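Local coordinates for protein 23S rRNA-specific endonuclease VapC20 (PDB 5WZF) that acts as the toxin of a type II toxin-antitoxin pair, a magnesium-dependent PIN-domain endoribonuclease that cleaves 23S rRNA in the sarcin-ricin loop, at residues F115-F129 with D132-P143. Sequence-based numbering, arbitrary orientation.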
# COMPACT_ATOMS: atom_id res chain seq x y z
N PHE B 115 10.24 -6.18 5.01
CA PHE B 115 11.61 -6.52 5.36
C PHE B 115 12.02 -5.82 6.65
O PHE B 115 12.67 -6.41 7.51
CB PHE B 115 12.58 -6.13 4.24
CG PHE B 115 12.26 -6.76 2.91
CD1 PHE B 115 11.52 -7.94 2.83
CD2 PHE B 115 12.70 -6.18 1.73
CE1 PHE B 115 11.23 -8.51 1.61
CE2 PHE B 115 12.41 -6.74 0.50
CZ PHE B 115 11.67 -7.92 0.44
N ALA B 116 11.62 -4.56 6.77
CA ALA B 116 11.96 -3.75 7.94
C ALA B 116 11.29 -4.28 9.20
O ALA B 116 11.88 -4.25 10.28
CB ALA B 116 11.57 -2.30 7.71
N VAL B 117 10.05 -4.75 9.07
CA VAL B 117 9.34 -5.34 10.20
C VAL B 117 10.05 -6.61 10.66
O VAL B 117 10.24 -6.83 11.86
CB VAL B 117 7.86 -5.65 9.86
CG1 VAL B 117 7.22 -6.48 10.97
CG2 VAL B 117 7.08 -4.36 9.64
N MET B 118 10.45 -7.44 9.70
CA MET B 118 11.09 -8.71 10.03
C MET B 118 12.44 -8.48 10.70
O MET B 118 12.81 -9.20 11.63
CB MET B 118 11.25 -9.58 8.77
CG MET B 118 9.93 -10.06 8.17
SD MET B 118 10.12 -11.05 6.67
CE MET B 118 10.87 -12.54 7.33
N ARG B 119 13.18 -7.48 10.23
CA ARG B 119 14.45 -7.12 10.86
C ARG B 119 14.21 -6.64 12.29
O ARG B 119 14.95 -7.01 13.21
CB ARG B 119 15.18 -6.04 10.06
CG ARG B 119 15.75 -6.51 8.73
CD ARG B 119 16.78 -5.52 8.18
NE ARG B 119 16.22 -4.19 7.93
CZ ARG B 119 15.59 -3.83 6.82
NH1 ARG B 119 15.43 -4.71 5.83
NH2 ARG B 119 15.11 -2.60 6.68
N LYS B 120 13.19 -5.82 12.47
CA LYS B 120 12.85 -5.29 13.79
C LYS B 120 12.44 -6.40 14.75
O LYS B 120 12.85 -6.42 15.91
CB LYS B 120 11.72 -4.26 13.68
CG LYS B 120 11.14 -3.83 15.02
CD LYS B 120 9.93 -2.92 14.85
CE LYS B 120 9.30 -2.58 16.20
NZ LYS B 120 8.15 -1.64 16.05
N LYS B 121 11.65 -7.34 14.25
CA LYS B 121 11.09 -8.39 15.09
C LYS B 121 11.97 -9.64 15.17
O LYS B 121 11.68 -10.56 15.92
CB LYS B 121 9.70 -8.78 14.59
CG LYS B 121 8.68 -7.66 14.67
CD LYS B 121 8.42 -7.27 16.11
CE LYS B 121 7.33 -6.21 16.22
NZ LYS B 121 7.03 -5.87 17.64
N GLY B 122 13.05 -9.65 14.39
CA GLY B 122 13.97 -10.77 14.41
C GLY B 122 13.38 -12.00 13.74
O GLY B 122 13.68 -13.14 14.11
N ILE B 123 12.54 -11.77 12.74
CA ILE B 123 11.89 -12.85 12.00
C ILE B 123 12.69 -13.17 10.74
O ILE B 123 13.09 -12.27 10.00
CB ILE B 123 10.45 -12.46 11.61
CG1 ILE B 123 9.63 -12.15 12.86
CG2 ILE B 123 9.80 -13.57 10.80
CD1 ILE B 123 8.27 -11.55 12.57
N GLN B 124 12.95 -14.45 10.51
CA GLN B 124 13.69 -14.87 9.33
C GLN B 124 12.78 -15.57 8.32
O GLN B 124 13.03 -15.54 7.12
CB GLN B 124 14.86 -15.77 9.72
CG GLN B 124 15.70 -16.30 8.55
CD GLN B 124 16.47 -15.21 7.80
OE1 GLN B 124 16.44 -14.03 8.18
NE2 GLN B 124 17.17 -15.61 6.74
N ASN B 125 11.72 -16.20 8.83
CA ASN B 125 10.81 -16.97 7.99
C ASN B 125 9.60 -16.16 7.52
O ASN B 125 8.92 -15.52 8.33
CB ASN B 125 10.33 -18.21 8.73
CG ASN B 125 11.45 -19.20 8.98
OD1 ASN B 125 12.37 -19.33 8.18
ND2 ASN B 125 11.38 -19.89 10.11
N ALA B 126 9.34 -16.20 6.22
CA ALA B 126 8.18 -15.53 5.68
C ALA B 126 7.25 -16.50 4.97
O ALA B 126 7.71 -17.39 4.24
CB ALA B 126 8.60 -14.42 4.72
N TYR B 127 5.95 -16.36 5.19
CA TYR B 127 4.99 -17.04 4.33
C TYR B 127 4.77 -16.16 3.12
O TYR B 127 4.08 -15.14 3.18
CB TYR B 127 3.68 -17.33 5.06
CG TYR B 127 3.66 -18.68 5.75
CD1 TYR B 127 4.84 -19.34 6.04
CD2 TYR B 127 2.46 -19.30 6.08
CE1 TYR B 127 4.83 -20.57 6.66
CE2 TYR B 127 2.44 -20.54 6.69
CZ TYR B 127 3.63 -21.17 6.98
OH TYR B 127 3.63 -22.40 7.59
N ALA B 128 5.41 -16.53 2.01
CA ALA B 128 5.39 -15.73 0.81
C ALA B 128 5.77 -16.59 -0.37
O ALA B 128 6.41 -17.62 -0.21
CB ALA B 128 6.36 -14.55 0.93
N PHE B 129 5.37 -16.15 -1.55
CA PHE B 129 5.75 -16.82 -2.78
C PHE B 129 6.46 -15.80 -3.67
O PHE B 129 6.61 -14.64 -3.28
CB PHE B 129 4.51 -17.40 -3.48
CG PHE B 129 3.68 -18.31 -2.60
CD1 PHE B 129 4.14 -19.58 -2.25
CD2 PHE B 129 2.43 -17.91 -2.16
CE1 PHE B 129 3.37 -20.41 -1.45
CE2 PHE B 129 1.66 -18.74 -1.36
CZ PHE B 129 2.13 -19.99 -1.00
N ASP B 132 10.74 -12.60 -3.68
CA ASP B 132 11.29 -11.30 -3.32
C ASP B 132 11.90 -11.33 -1.92
O ASP B 132 12.94 -10.71 -1.68
CB ASP B 132 10.23 -10.21 -3.41
CG ASP B 132 9.75 -9.97 -4.83
OD1 ASP B 132 10.59 -10.01 -5.75
OD2 ASP B 132 8.54 -9.76 -5.02
N PHE B 133 11.26 -12.04 -1.01
CA PHE B 133 11.81 -12.21 0.33
C PHE B 133 13.10 -13.04 0.31
O PHE B 133 14.05 -12.75 1.03
CB PHE B 133 10.77 -12.86 1.25
CG PHE B 133 9.69 -11.91 1.71
CD1 PHE B 133 8.67 -11.53 0.86
CD2 PHE B 133 9.71 -11.40 3.00
CE1 PHE B 133 7.68 -10.65 1.29
CE2 PHE B 133 8.73 -10.52 3.43
CZ PHE B 133 7.71 -10.14 2.57
N SER B 134 13.13 -14.07 -0.54
CA SER B 134 14.34 -14.88 -0.71
C SER B 134 15.49 -14.02 -1.23
O SER B 134 16.62 -14.16 -0.77
CB SER B 134 14.08 -16.04 -1.67
OG SER B 134 13.01 -16.85 -1.21
N ALA B 135 15.19 -13.15 -2.19
CA ALA B 135 16.22 -12.28 -2.75
C ALA B 135 16.74 -11.30 -1.71
O ALA B 135 17.91 -10.92 -1.73
CB ALA B 135 15.68 -11.53 -3.96
N ALA B 136 15.87 -10.90 -0.79
CA ALA B 136 16.23 -9.93 0.23
C ALA B 136 16.92 -10.58 1.43
O ALA B 136 17.31 -9.90 2.37
CB ALA B 136 15.00 -9.15 0.69
N GLY B 137 17.06 -11.90 1.39
CA GLY B 137 17.84 -12.59 2.40
C GLY B 137 17.03 -13.28 3.47
O GLY B 137 17.58 -13.71 4.49
N PHE B 138 15.72 -13.39 3.26
CA PHE B 138 14.85 -14.10 4.20
C PHE B 138 14.51 -15.48 3.64
O PHE B 138 14.90 -15.82 2.52
CB PHE B 138 13.57 -13.30 4.48
CG PHE B 138 13.83 -11.95 5.08
CD1 PHE B 138 14.12 -11.81 6.42
CD2 PHE B 138 13.78 -10.81 4.29
CE1 PHE B 138 14.36 -10.56 6.97
CE2 PHE B 138 14.02 -9.56 4.83
CZ PHE B 138 14.31 -9.43 6.17
N VAL B 139 13.78 -16.27 4.42
CA VAL B 139 13.38 -17.60 3.97
C VAL B 139 11.89 -17.65 3.66
O VAL B 139 11.07 -17.40 4.54
CB VAL B 139 13.70 -18.67 5.04
CG1 VAL B 139 13.06 -20.00 4.66
CG2 VAL B 139 15.22 -18.81 5.23
N GLU B 140 11.55 -17.97 2.42
CA GLU B 140 10.15 -18.21 2.07
C GLU B 140 9.84 -19.68 2.32
O GLU B 140 10.36 -20.57 1.64
CB GLU B 140 9.87 -17.82 0.62
CG GLU B 140 10.19 -16.36 0.35
CD GLU B 140 9.84 -15.92 -1.05
OE1 GLU B 140 9.25 -16.72 -1.81
OE2 GLU B 140 10.16 -14.76 -1.39
N VAL B 141 9.01 -19.93 3.32
CA VAL B 141 8.72 -21.28 3.77
C VAL B 141 8.00 -22.07 2.68
O VAL B 141 7.09 -21.56 2.03
CB VAL B 141 7.88 -21.27 5.05
CG1 VAL B 141 7.62 -22.69 5.54
CG2 VAL B 141 8.59 -20.46 6.13
N ARG B 142 8.43 -23.31 2.49
CA ARG B 142 7.86 -24.19 1.47
C ARG B 142 7.33 -25.47 2.11
O ARG B 142 7.83 -25.91 3.14
CB ARG B 142 8.91 -24.51 0.41
CG ARG B 142 9.36 -23.30 -0.39
CD ARG B 142 8.24 -22.81 -1.29
NE ARG B 142 8.58 -21.57 -1.97
CZ ARG B 142 8.19 -20.36 -1.57
NH1 ARG B 142 7.44 -20.23 -0.48
NH2 ARG B 142 8.55 -19.29 -2.26
N PRO B 143 6.30 -26.08 1.49
CA PRO B 143 5.70 -27.30 2.04
C PRO B 143 6.58 -28.53 1.80
O PRO B 143 7.32 -28.91 2.71
CB PRO B 143 4.38 -27.42 1.28
CG PRO B 143 4.67 -26.78 -0.04
CD PRO B 143 5.60 -25.63 0.27
O HOH W 1 17.88 -11.73 7.02
O HOH W 2 5.28 -19.43 1.96
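F115, F133 and F138 form an aromatic cluster between helix 109-121 and the short beta-alpha-beta unit that ends the PIN fold. CE1 of F115 lies 3.5 Å from CD2 of F133 in an edge-to-face (T-shaped) pair, planes at 88°, F115 giving the edge, while the methyl CB of A136 makes a CH-pi contact over one face of F115. The ring of F138 lies near parallel to F115 but slid aside. M118 serves two rings: its SD sits over the centre of the F138 face, 4.1 Å from the centroid, and at the edge of F133. The bend at chi3 (69°) folds its CE back onto CD1 of F138.

Backbone bonds join strand 125-127 to 139-140 in parallel: V139 N to Q124 O, A126 N to V139 O (2.7 Å) and V141 N to A126 O. Q124, bent at chi2, brings NE2 to a lone pair of G137 O at 3.0 Å, and a water links its OE1 to the same carbonyl.

Farther along, R142 NH1 bonds A128 O at 2.8 Å, nearly in the guanidinium plane, and its NH2 makes a salt bridge to E140 OE1 (2.7 Å). In helix 132-135 the D132 side chain, salt-bridged to R105, lies beside D111, and that of F133 beside D18, both predicted magnesium ligands. E140 OE2 accepts S134 N at 3.2 Å; gripped at both oxygens, the carboxylate probably stays charged.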